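Local coordinates for protein arginase, mitochondrial (Medicago truncatula, PDB 6VSS) that hydrolyses L-arginine to urea and L-ornithine with two manganese ions per subunit, and also converts agmatine to putrescine and urea, at residues L252-L257 and N296-Q302; V264-V270 and I305-V311. All coordinates share one frame; numbering follows the deposited sequence.

Interaction 1 (L252-L257 and N296-Q302)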
loop_
_atom_site.group_PDB
_atom_site.type_symbol
_atom_site.label_atom_id
_atom_site.label_comp_id
_atom_site.label_asym_id
_atom_site.label_seq_id
_atom_site.Cartn_x
_atom_site.Cartn_y
_atom_site.Cartn_z
ATOM N N LEU B 252 -31.281 -15.755 14.409
ATOM C CA LEU B 252 -30.303 -16.004 13.318
ATOM C C LEU B 252 -29.354 -17.113 13.773
ATOM O O LEU B 252 -28.979 -17.925 12.926
ATOM C CB LEU B 252 -29.575 -14.702 12.958
ATOM C CG LEU B 252 -30.459 -13.648 12.310
ATOM C CD1 LEU B 252 -29.689 -12.349 12.092
ATOM C CD2 LEU B 252 -31.068 -14.155 11.011
ATOM N N GLU B 253 -29.043 -17.157 15.064
ATOM C CA GLU B 253 -28.234 -18.225 15.698
ATOM C C GLU B 253 -29.023 -19.527 15.918
ATOM O O GLU B 253 -28.548 -20.392 16.606
ATOM C CB GLU B 253 -27.661 -17.681 17.011
ATOM C CG GLU B 253 -26.728 -16.528 16.748
ATOM C CD GLU B 253 -26.032 -16.074 18.010
ATOM O OE1 GLU B 253 -26.514 -16.453 19.092
ATOM O OE2 GLU B 253 -25.032 -15.336 17.909
ATOM N N ASN B 254 -30.155 -19.735 15.288
ATOM C CA ASN B 254 -30.902 -20.998 15.482
ATOM C C ASN B 254 -31.803 -21.253 14.306
ATOM O O ASN B 254 -32.917 -21.707 14.524
ATOM C CB ASN B 254 -31.828 -20.958 16.694
ATOM C CG ASN B 254 -31.080 -20.732 17.989
ATOM O OD1 ASN B 254 -30.534 -21.661 18.580
ATOM N ND2 ASN B 254 -31.048 -19.491 18.427
ATOM N N LEU B 255 -31.329 -20.980 13.120
ATOM C CA LEU B 255 -32.101 -21.194 11.893
ATOM C C LEU B 255 -32.231 -22.680 11.618
ATOM O O LEU B 255 -31.269 -23.428 11.866
ATOM C CB LEU B 255 -31.370 -20.518 10.737
ATOM C CG LEU B 255 -31.400 -18.999 10.762
ATOM C CD1 LEU B 255 -30.438 -18.470 9.701
ATOM C CD2 LEU B 255 -32.830 -18.524 10.515
ATOM N N LYS B 256 -33.389 -23.071 11.106
ATOM C CA LYS B 256 -33.659 -24.464 10.699
ATOM C C LYS B 256 -34.309 -24.405 9.324
ATOM O O LYS B 256 -35.466 -23.980 9.217
ATOM C CB LYS B 256 -34.522 -25.157 11.757
ATOM C CG LYS B 256 -34.014 -24.905 13.175
ATOM C CD LYS B 256 -34.722 -25.611 14.374
ATOM C CE LYS B 256 -34.186 -25.055 15.675
ATOM N NZ LYS B 256 -34.498 -25.928 16.826
ATOM N N LEU B 257 -33.546 -24.729 8.296
ATOM C CA LEU B 257 -34.004 -24.428 6.923
ATOM C C LEU B 257 -34.221 -25.748 6.223
ATOM O O LEU B 257 -33.660 -26.731 6.670
ATOM C CB LEU B 257 -32.992 -23.551 6.171
ATOM C CG LEU B 257 -32.863 -22.080 6.602
ATOM C CD1 LEU B 257 -31.959 -21.300 5.632
ATOM C CD2 LEU B 257 -34.188 -21.367 6.665
ATOM N N ASN B 296 -21.073 -17.910 13.541
ATOM C CA ASN B 296 -22.136 -18.214 14.542
ATOM C C ASN B 296 -23.392 -18.746 13.833
ATOM O O ASN B 296 -23.941 -19.812 14.228
ATOM C CB ASN B 296 -22.463 -16.989 15.372
ATOM C CG ASN B 296 -21.329 -16.597 16.295
ATOM O OD1 ASN B 296 -20.423 -17.383 16.536
ATOM N ND2 ASN B 296 -21.371 -15.388 16.820
ATOM N N ILE B 297 -23.855 -18.030 12.826
ATOM C CA ILE B 297 -25.080 -18.429 12.086
ATOM C C ILE B 297 -24.841 -19.785 11.405
ATOM O O ILE B 297 -25.735 -20.671 11.416
ATOM C CB ILE B 297 -25.491 -17.303 11.123
ATOM C CG1 ILE B 297 -25.931 -16.077 11.935
ATOM C CG2 ILE B 297 -26.563 -17.836 10.192
ATOM C CD1 ILE B 297 -26.113 -14.778 11.176
ATOM N N LEU B 298 -23.652 -19.976 10.853
ATOM C CA LEU B 298 -23.387 -21.124 9.959
ATOM C C LEU B 298 -23.172 -22.367 10.819
ATOM O O LEU B 298 -23.724 -23.460 10.486
ATOM C CB LEU B 298 -22.168 -20.753 9.109
ATOM C CG LEU B 298 -21.912 -21.612 7.894
ATOM C CD1 LEU B 298 -23.156 -21.734 7.018
ATOM C CD2 LEU B 298 -20.755 -21.024 7.125
ATOM N N GLN B 299 -22.464 -22.180 11.932
ATOM C CA GLN B 299 -22.168 -23.239 12.913
ATOM C C GLN B 299 -23.490 -23.703 13.521
ATOM O O GLN B 299 -23.656 -24.898 13.719
ATOM C CB GLN B 299 -21.103 -22.759 13.919
ATOM C CG GLN B 299 -19.718 -22.664 13.265
ATOM C CD GLN B 299 -18.600 -22.096 14.121
ATOM O OE1 GLN B 299 -18.836 -21.542 15.198
ATOM N NE2 GLN B 299 -17.362 -22.230 13.651
ATOM N N ASN B 300 -24.448 -22.820 13.700
ATOM C CA ASN B 300 -25.727 -23.143 14.366
ATOM C C ASN B 300 -26.756 -23.644 13.345
ATOM O O ASN B 300 -27.717 -24.237 13.766
ATOM C CB ASN B 300 -26.243 -21.932 15.145
ATOM C CG ASN B 300 -25.593 -21.789 16.506
ATOM O OD1 ASN B 300 -25.793 -22.632 17.380
ATOM N ND2 ASN B 300 -24.832 -20.732 16.710
ATOM N N LEU B 301 -26.543 -23.477 12.046
ATOM C CA LEU B 301 -27.618 -23.710 11.034
ATOM C C LEU B 301 -27.980 -25.193 10.967
ATOM O O LEU B 301 -27.071 -25.998 10.892
ATOM C CB LEU B 301 -27.166 -23.252 9.648
ATOM C CG LEU B 301 -28.134 -23.597 8.519
ATOM C CD1 LEU B 301 -29.344 -22.700 8.586
ATOM C CD2 LEU B 301 -27.459 -23.458 7.160
ATOM N N GLN B 302 -29.278 -25.505 10.971
ATOM C CA GLN B 302 -29.818 -26.862 10.743
ATOM C C GLN B 302 -30.441 -26.920 9.353
ATOM O O GLN B 302 -31.078 -25.958 8.905
ATOM C CB GLN B 302 -30.832 -27.208 11.851
ATOM C CG GLN B 302 -30.155 -27.223 13.217
ATOM C CD GLN B 302 -31.017 -27.551 14.406
ATOM O OE1 GLN B 302 -32.125 -27.046 14.573
ATOM N NE2 GLN B 302 -30.466 -28.378 15.268
HETATM O O HOH W 1 -28.207 -20.458 12.522
#

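Interaction 2 (V264-V270 and I305-V311). With MN (manganese (II) ion), chain J; MN (manganese (II) ion), chain I.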
loop_
_atom_site.group_PDB
_atom_site.type_symbol
_atom_site.label_atom_id
_atom_site.label_comp_id
_atom_site.label_asym_id
_atom_site.label_seq_id
_atom_site.Cartn_x
_atom_site.Cartn_y
_atom_site.Cartn_z
ATOM N N VAL B 264 -31.117 -27.113 1.481
ATOM C CA VAL B 264 -30.641 -25.755 1.851
ATOM C C VAL B 264 -29.447 -25.385 0.963
ATOM O O VAL B 264 -28.456 -26.164 0.912
ATOM C CB VAL B 264 -30.287 -25.655 3.350
ATOM C CG1 VAL B 264 -29.853 -24.235 3.712
ATOM C CG2 VAL B 264 -31.477 -26.078 4.236
ATOM N N TYR B 265 -29.512 -24.204 0.350
ATOM C CA TYR B 265 -28.379 -23.597 -0.409
ATOM C C TYR B 265 -27.851 -22.372 0.349
ATOM O O TYR B 265 -28.710 -21.550 0.804
ATOM C CB TYR B 265 -28.856 -23.216 -1.803
ATOM C CG TYR B 265 -27.751 -22.686 -2.665
ATOM C CD1 TYR B 265 -27.421 -21.331 -2.694
ATOM C CD2 TYR B 265 -27.019 -23.559 -3.443
ATOM C CE1 TYR B 265 -26.403 -20.865 -3.519
ATOM C CE2 TYR B 265 -26.044 -23.097 -4.302
ATOM C CZ TYR B 265 -25.704 -21.760 -4.305
ATOM O OH TYR B 265 -24.699 -21.377 -5.131
ATOM N N VAL B 266 -26.529 -22.260 0.499
ATOM C CA VAL B 266 -25.894 -21.162 1.289
ATOM C C VAL B 266 -25.051 -20.281 0.374
ATOM O O VAL B 266 -24.050 -20.737 -0.125
ATOM C CB VAL B 266 -25.059 -21.671 2.469
ATOM C CG1 VAL B 266 -24.481 -20.487 3.241
ATOM C CG2 VAL B 266 -25.883 -22.551 3.413
ATOM N N SER B 267 -25.472 -19.047 0.149
ATOM C CA SER B 267 -24.790 -18.089 -0.749
ATOM C C SER B 267 -24.094 -17.036 0.120
ATOM O O SER B 267 -24.790 -16.297 0.865
ATOM C CB SER B 267 -25.780 -17.491 -1.672
ATOM O OG SER B 267 -25.164 -16.486 -2.475
ATOM N N ILE B 268 -22.787 -16.979 0.101
ATOM C CA ILE B 268 -22.032 -15.962 0.896
ATOM C C ILE B 268 -21.448 -14.898 -0.048
ATOM O O ILE B 268 -20.457 -15.208 -0.804
ATOM C CB ILE B 268 -20.969 -16.633 1.768
ATOM C CG1 ILE B 268 -21.534 -17.911 2.419
ATOM C CG2 ILE B 268 -20.428 -15.596 2.759
ATOM C CD1 ILE B 268 -20.673 -18.579 3.448
ATOM N N ASP B 269 -22.008 -13.677 -0.011
ATOM C CA ASP B 269 -21.351 -12.512 -0.654
ATOM C C ASP B 269 -20.339 -11.914 0.349
ATOM O O ASP B 269 -20.714 -11.605 1.462
ATOM C CB ASP B 269 -22.411 -11.574 -1.214
ATOM C CG ASP B 269 -21.863 -10.346 -1.930
ATOM O OD1 ASP B 269 -20.697 -9.987 -1.615
ATOM O OD2 ASP B 269 -22.646 -9.688 -2.647
ATOM N N VAL B 270 -19.047 -11.918 -0.004
ATOM C CA VAL B 270 -17.930 -11.427 0.863
ATOM C C VAL B 270 -18.239 -9.987 1.311
ATOM O O VAL B 270 -17.806 -9.637 2.416
ATOM C CB VAL B 270 -16.571 -11.508 0.143
ATOM C CG1 VAL B 270 -15.427 -10.968 1.024
ATOM C CG2 VAL B 270 -16.267 -12.936 -0.278
ATOM N N ILE B 305 -27.683 -29.116 3.780
ATOM C CA ILE B 305 -26.970 -28.253 2.795
ATOM C C ILE B 305 -26.610 -29.060 1.535
ATOM O O ILE B 305 -25.751 -29.993 1.582
ATOM C CB ILE B 305 -25.758 -27.555 3.423
ATOM C CG1 ILE B 305 -26.147 -26.875 4.733
ATOM C CG2 ILE B 305 -25.167 -26.567 2.431
ATOM C CD1 ILE B 305 -24.968 -26.520 5.586
ATOM N N VAL B 306 -27.259 -28.673 0.433
ATOM C CA VAL B 306 -27.141 -29.318 -0.906
ATOM C C VAL B 306 -26.203 -28.530 -1.837
ATOM O O VAL B 306 -25.655 -29.102 -2.800
ATOM C CB VAL B 306 -28.520 -29.550 -1.540
ATOM C CG1 VAL B 306 -29.346 -30.389 -0.606
ATOM C CG2 VAL B 306 -29.254 -28.280 -1.875
ATOM N N GLY B 307 -25.995 -27.241 -1.590
ATOM C CA GLY B 307 -25.005 -26.473 -2.349
ATOM C C GLY B 307 -24.687 -25.167 -1.673
ATOM O O GLY B 307 -25.370 -24.798 -0.725
ATOM N N GLY B 308 -23.750 -24.415 -2.252
ATOM C CA GLY B 308 -23.368 -23.128 -1.679
ATOM C C GLY B 308 -22.441 -22.383 -2.607
ATOM O O GLY B 308 -21.996 -22.932 -3.599
ATOM N N ASP B 309 -22.194 -21.129 -2.302
ATOM C CA ASP B 309 -21.273 -20.317 -3.117
ATOM C C ASP B 309 -20.610 -19.271 -2.219
ATOM O O ASP B 309 -21.095 -18.958 -1.099
ATOM C CB ASP B 309 -21.965 -19.815 -4.380
ATOM C CG ASP B 309 -23.075 -18.847 -4.108
ATOM O OD1 ASP B 309 -22.797 -17.853 -3.381
ATOM O OD2 ASP B 309 -24.190 -19.053 -4.675
ATOM N N VAL B 310 -19.437 -18.872 -2.631
ATOM C CA VAL B 310 -18.701 -17.730 -2.054
ATOM C C VAL B 310 -18.319 -16.808 -3.206
ATOM O O VAL B 310 -17.577 -17.269 -4.048
ATOM C CB VAL B 310 -17.498 -18.189 -1.235
ATOM C CG1 VAL B 310 -16.790 -16.978 -0.631
ATOM C CG2 VAL B 310 -17.945 -19.155 -0.151
ATOM N N VAL B 311 -18.911 -15.596 -3.248
ATOM C CA VAL B 311 -18.882 -14.654 -4.389
ATOM C C VAL B 311 -18.356 -13.289 -3.973
ATOM O O VAL B 311 -18.348 -13.034 -2.775
ATOM C CB VAL B 311 -20.268 -14.544 -5.019
ATOM C CG1 VAL B 311 -20.696 -15.933 -5.491
ATOM C CG2 VAL B 311 -21.308 -13.949 -4.099
HETATM MN MN MN J . -24.572 -9.970 -3.762
HETATM MN MN MN I . -23.064 -7.631 -2.344
HETATM O O HOH W 2 -24.579 -7.909 -3.866
#

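Interaction 1 (L252-L257 and N296-Q302)
Ile297 sits against the end of helix 245-252 and the turn after it. Its CB faces Leu252 O, and CG1 lies nearer the same carbonyl. Ile297 CG2 is anti to the backbone N and reaches both Leu252 O at 3.6 Å and Leu255 CD1 at 4.0 Å. The tip, Ile297 CD1, rests on Leu252 CB at 3.9 Å. Leu301 continues the apolar patch. Its CG is also anti to the backbone N (chi1 173°), which brings Leu301 CD1 up to Leu255 CB at 3.7 Å. The same methyl meets Leu257 CG, the two side chains crossing at about a right angle.

The backbones meet at a single bridge between Lys256 and Gln302. Gln302 N donates to Leu255 O at 3.0 Å, and Leu257 N donates to Gln302 O at 2.8 Å. Both are nearly straight. A water joins the other end: it donates to Leu252 O and Ile297 O and accepts from Leu255 N. It thus satisfies two carbonyls and an amide near both helix ends. Asn300 folds back to give ND2 to Asn296 O, which also accepts from Asn300 N on the opposite face of its plane.

Lys338 of helix 323-339 binds the carbonyls of Gln299 and Leu301. Leu252 and Ile297 pack on Val219 of strand 213-221, while Leu255 packs on Leu181 of strand 178-183. The contact thus ties loop and helix end to one face of the sheet.

Interaction 2 (V264-V270 and I305-V311)
From Val264 beside Ile305 to Asp269 beside Val311, two central strands of the arginase fold run parallel with axes 4.5 Å apart and 6° between them, joined by six backbone hydrogen bonds with a beta bulge at Val306. With chi1 at -176°, the Tyr265 ring swings across to the next strand, bringing OH to Asp309. The ring lies beside the Gly307-Gly308 backbone, CD2 against Gly307 C and Gly308 CA over one face in a CH-pi contact, 3.9 Å from the centroid. Tyr265 OH donates to Asp309 OD2 in the plane of the ring; the modelled 2.4 Å is very short and doubtful. Ser267 OG donates to Asp309 OD1 at 2.9 Å, on the syn side. Three hydroxyls thus hold the carboxylate, since Ser163 OG also bonds OD2. With a phenylalanine at Tyr265, Asp309 OD2 would probably lose one donor and the carboxylate be less firmly fixed.

Ser267 OG also bonds NE2 of His160, a manganese ligand, so Ser267 and Asp309 lie behind the metal site. Asp269 OD2 bridges both manganese ions, 2.2 Å to that of chain J and 2.1 Å to that of chain I, as does a water. His160, Asp184, His186, Asp188 and Asp271 complete the protein ligands.

Strands 178-183 and 151-157 flank the pair. Helix 163-174 covers the face with Tyr265 and Ser267, helix 323-339 Ile305 and Val310 on the other.

How the interactions relate
Following the chain, residues 252-257 come first, then strand 264-269, helix 291-300 with its exit at 296-302, and strand 305-311. Interaction 1 closes a loop of 38 residues and interaction 2 one of 34. The segments alternate, so the two loops cross and neither nests in the other. Interaction 2 pairs the two strands of a beta-alpha-beta unit. Interaction 1 anchors the C-terminal end of that unit's helix to the loop leading into its first strand. The contacts touch directly: Leu298 and Leu301 pack on Val266, and Leu257 O meets a methyl of Val264. Together they tie the helical layer to the sheet that carries the manganese site.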